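Local coordinates for protein vaginolysin (Gardnerella vaginalis, PDB 5IMY) that probably binds cholesterol in host membranes and lyses cells as a secreted toxin of the cholesterol-dependent cytolysin family, at residues 456-461 against 481-486. Numbering follows the deposited sequence.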
ATOM      1  N   ARG A 456      20.298  36.815  -0.586  1.00 51.10           N
ATOM      2  CA  ARG A 456      19.064  37.487  -0.984  1.00 51.01           C
ATOM      3  C   ARG A 456      18.194  36.510  -1.765  1.00 57.21           C
ATOM      4  O   ARG A 456      18.631  35.965  -2.784  1.00 49.36           O
ATOM      5  CB  ARG A 456      19.367  38.725  -1.825  1.00 51.49           C
ATOM      6  CG  ARG A 456      18.169  39.266  -2.586  1.00 51.57           C
ATOM      7  CD  ARG A 456      18.491  40.604  -3.221  1.00 52.26           C
ATOM      8  NE  ARG A 456      17.442  41.046  -4.136  1.00 51.12           N
ATOM      9  CZ  ARG A 456      17.413  42.241  -4.717  1.00 53.22           C
ATOM     10  NH1 ARG A 456      18.374  43.124  -4.477  1.00 49.31           N
ATOM     11  NH2 ARG A 456      16.419  42.555  -5.535  1.00 46.34           N
ATOM     12  N   THR A 457      16.962  36.312  -1.303  1.00 59.95           N
ATOM     13  CA  THR A 457      16.100  35.268  -1.844  1.00 56.31           C
ATOM     14  C   THR A 457      15.500  35.706  -3.173  1.00 53.91           C
ATOM     15  O   THR A 457      14.764  36.697  -3.238  1.00 56.16           O
ATOM     16  CB  THR A 457      14.990  34.921  -0.853  1.00 57.66           C
ATOM     17  OG1 THR A 457      15.567  34.424   0.360  1.00 55.71           O
ATOM     18  CG2 THR A 457      14.058  33.858  -1.438  1.00 52.86           C
ATOM     19  N   VAL A 458      15.813  34.960  -4.228  1.00 56.36           N
ATOM     20  CA  VAL A 458      15.101  35.019  -5.497  1.00 54.73           C
ATOM     21  C   VAL A 458      14.256  33.757  -5.593  1.00 60.49           C
ATOM     22  O   VAL A 458      14.742  32.661  -5.292  1.00 65.56           O
ATOM     23  CB  VAL A 458      16.068  35.122  -6.691  1.00 54.59           C
ATOM     24  CG1 VAL A 458      15.320  35.534  -7.955  1.00 49.52           C
ATOM     25  CG2 VAL A 458      17.208  36.091  -6.392  1.00 57.74           C
ATOM     26  N   TYR A 459      12.989  33.910  -5.972  1.00 52.34           N
ATOM     27  CA  TYR A 459      12.135  32.759  -6.249  1.00 62.16           C
ATOM     28  C   TYR A 459      12.107  31.750  -5.104  1.00 50.99           C
ATOM     29  O   TYR A 459      13.018  30.928  -4.971  1.00 52.19           O
ATOM     30  CB  TYR A 459      12.606  32.065  -7.530  1.00 54.68           C
ATOM     31  CG  TYR A 459      11.741  30.900  -7.948  1.00 54.82           C
ATOM     32  CD1 TYR A 459      10.709  31.072  -8.858  1.00 53.51           C
ATOM     33  CD2 TYR A 459      11.956  29.629  -7.433  1.00 57.30           C
ATOM     34  CE1 TYR A 459       9.916  30.012  -9.245  1.00 57.57           C
ATOM     35  CE2 TYR A 459      11.168  28.564  -7.810  1.00 56.22           C
ATOM     36  CZ  TYR A 459      10.150  28.760  -8.715  1.00 63.00           C
ATOM     37  OH  TYR A 459       9.368  27.695  -9.091  1.00 55.17           O
ATOM     38  N   ASP A 460      11.059  31.789  -4.284  1.00 51.68           N
ATOM     39  CA  ASP A 460      10.835  30.792  -3.238  1.00 51.24           C
ATOM     40  C   ASP A 460       9.423  30.250  -3.410  1.00 50.21           C
ATOM     41  O   ASP A 460       8.448  30.974  -3.187  1.00 49.21           O
ATOM     42  CB  ASP A 460      11.025  31.392  -1.845  1.00 50.80           C
ATOM     43  CG  ASP A 460      11.014  30.341  -0.749  1.00 55.66           C
ATOM     44  OD1 ASP A 460      10.675  29.176  -1.041  1.00 60.52           O
ATOM     45  OD2 ASP A 460      11.340  30.684   0.407  1.00 58.91           O
ATOM     46  N   ARG A 461       9.311  28.982  -3.802  1.00 53.77           N
ATOM     47  CA  ARG A 461       8.015  28.370  -4.065  1.00 55.55           C
ATOM     48  C   ARG A 461       7.988  26.952  -3.515  1.00 50.63           C
ATOM     49  O   ARG A 461       9.001  26.248  -3.506  1.00 49.14           O
ATOM     50  CB  ARG A 461       7.695  28.363  -5.566  1.00 56.23           C
ATOM     51  CG  ARG A 461       6.636  29.384  -5.951  1.00 50.44           C
ATOM     52  CD  ARG A 461       6.737  29.810  -7.406  1.00 61.19           C
ATOM     53  NE  ARG A 461       5.946  28.967  -8.297  1.00 70.18           N
ATOM     54  CZ  ARG A 461       4.625  29.048  -8.427  1.00 67.90           C
ATOM     55  NH1 ARG A 461       3.935  29.928  -7.712  1.00 71.12           N
ATOM     56  NH2 ARG A 461       3.991  28.243  -9.268  1.00 65.82           N
ATOM     57  N   PRO A 481      17.972  41.393  -9.532  1.00 51.13           N
ATOM     58  CA  PRO A 481      17.883  40.065 -10.136  1.00 53.08           C
ATOM     59  C   PRO A 481      16.510  39.832 -10.748  1.00 48.75           C
ATOM     60  O   PRO A 481      15.514  40.453 -10.373  1.00 50.99           O
ATOM     61  CB  PRO A 481      18.128  39.125  -8.950  1.00 51.57           C
ATOM     62  CG  PRO A 481      17.688  39.913  -7.731  1.00 47.26           C
ATOM     63  CD  PRO A 481      17.539  41.369  -8.125  1.00 48.97           C
ATOM     64  N   ARG A 482      16.475  38.920 -11.716  1.00 53.61           N
ATOM     65  CA  ARG A 482      15.235  38.584 -12.397  1.00 60.46           C
ATOM     66  C   ARG A 482      15.159  37.077 -12.593  1.00 55.05           C
ATOM     67  O   ARG A 482      16.180  36.393 -12.689  1.00 53.47           O
ATOM     68  CB  ARG A 482      15.116  39.323 -13.738  1.00 59.66           C
ATOM     69  CG  ARG A 482      14.984  40.835 -13.567  1.00 62.04           C
ATOM     70  CD  ARG A 482      14.317  41.512 -14.756  1.00 67.21           C
ATOM     71  NE  ARG A 482      15.253  41.781 -15.843  1.00 84.82           N
ATOM     72  CZ  ARG A 482      16.090  42.815 -15.876  1.00 86.30           C
ATOM     73  NH1 ARG A 482      16.126  43.687 -14.875  1.00 82.18           N
ATOM     74  NH2 ARG A 482      16.902  42.977 -16.913  1.00 76.72           N
ATOM     75  N   VAL A 483      13.925  36.567 -12.641  1.00 59.66           N
ATOM     76  CA  VAL A 483      13.662  35.134 -12.678  1.00 60.44           C
ATOM     77  C   VAL A 483      12.347  34.914 -13.412  1.00 60.54           C
ATOM     78  O   VAL A 483      11.497  35.803 -13.481  1.00 59.96           O
ATOM     79  CB  VAL A 483      13.616  34.533 -11.250  1.00 59.33           C
ATOM     80  CG1 VAL A 483      12.458  35.127 -10.452  1.00 57.11           C
ATOM     81  CG2 VAL A 483      13.532  33.012 -11.293  1.00 54.92           C
ATOM     82  N   ALA A 484      12.178  33.713 -13.967  1.00 65.14           N
ATOM     83  CA  ALA A 484      10.983  33.402 -14.738  1.00 66.87           C
ATOM     84  C   ALA A 484      10.690  31.908 -14.675  1.00 65.38           C
ATOM     85  O   ALA A 484      11.592  31.089 -14.476  1.00 57.55           O
ATOM     86  CB  ALA A 484      11.137  33.853 -16.196  1.00 59.66           C
ATOM     87  N   GLU A 485       9.412  31.568 -14.859  1.00 63.93           N
ATOM     88  CA  GLU A 485       8.921  30.197 -14.791  1.00 69.10           C
ATOM     89  C   GLU A 485       8.012  29.934 -15.987  1.00 71.02           C
ATOM     90  O   GLU A 485       7.279  30.828 -16.419  1.00 70.78           O
ATOM     91  CB  GLU A 485       8.158  29.959 -13.482  1.00 64.59           C
ATOM     92  CG  GLU A 485       8.446  28.627 -12.817  1.00 67.43           C
ATOM     93  CD  GLU A 485       7.521  28.356 -11.649  1.00 71.90           C
ATOM     94  OE1 GLU A 485       6.513  29.079 -11.507  1.00 69.79           O
ATOM     95  OE2 GLU A 485       7.805  27.426 -10.866  1.00 76.07           O
ATOM     96  N   THR A 486       8.046  28.705 -16.508  1.00 69.40           N
ATOM     97  CA  THR A 486       7.448  28.404 -17.809  1.00 74.11           C
ATOM     98  C   THR A 486       6.324  27.380 -17.772  1.00 87.49           C
ATOM     99  O   THR A 486       5.323  27.562 -18.468  1.00101.67           O
ATOM    100  CB  THR A 486       8.526  27.894 -18.775  1.00 73.07           C
ATOM    101  OG1 THR A 486       8.969  26.599 -18.351  1.00 75.53           O
ATOM    102  CG2 THR A 486       9.711  28.846 -18.821  1.00 72.29           C
TER
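Tyr459 and Val458 meet the strand of Val483 and Glu485 through two similar first torsions: CG of Tyr459 stands anti to its backbone N (chi1 -177°), and CG1 of Val458 is likewise anti to N. The setting is the C-terminal beta-sandwich domain of a cholesterol-dependent cytolysin. Segment 456-461 leads into strand 460-464, an edge strand of a four-stranded antiparallel sheet, whereas 481-485 belongs to a strand paired antiparallel with 469-475 in the facing sheet. The two segments run 11° apart in direction, yet the nearest CA atoms, those of Tyr459 and Val483, are 7.0 Å apart, so side chains make this contact across the sandwich.

In its middle, Val458 CG1 lies 3.8 Å from Val483 CG1, the two valines passing alongside one another and pointing opposite ways, and Val458 CG2 turns to CB and CG of Pro481. CG2 of Val483 approaches Tyr459 CB at 4.0 Å, while Ile472 of strand 469-475 touches both residues.

At one end the extended chain of Arg456 meets Pro481 tip to tip, and Pro481 CD sits over one guanidinium face, 3.5 Å from Arg456 CZ. NH1 of this arginine is hydrogen-bonded to the carbonyl O of Leu479.

The opposite end is polar. The two oxygens of the Glu485 carboxylate divide the partners between them: OE1 forms a salt bridge with Arg461 NE at 3.3 Å, the guanidinium and carboxylate planes being 86° apart, and Arg470 adds a long, weak ion pair to OE2. That second oxygen also accepts a hydrogen bond from Tyr459 OH, although the modelled 2.4 Å is implausibly short and the exact length doubtful; Glu485 OE2 lies close to the plane of the Tyr459 ring, off its hydroxyl-bearing edge.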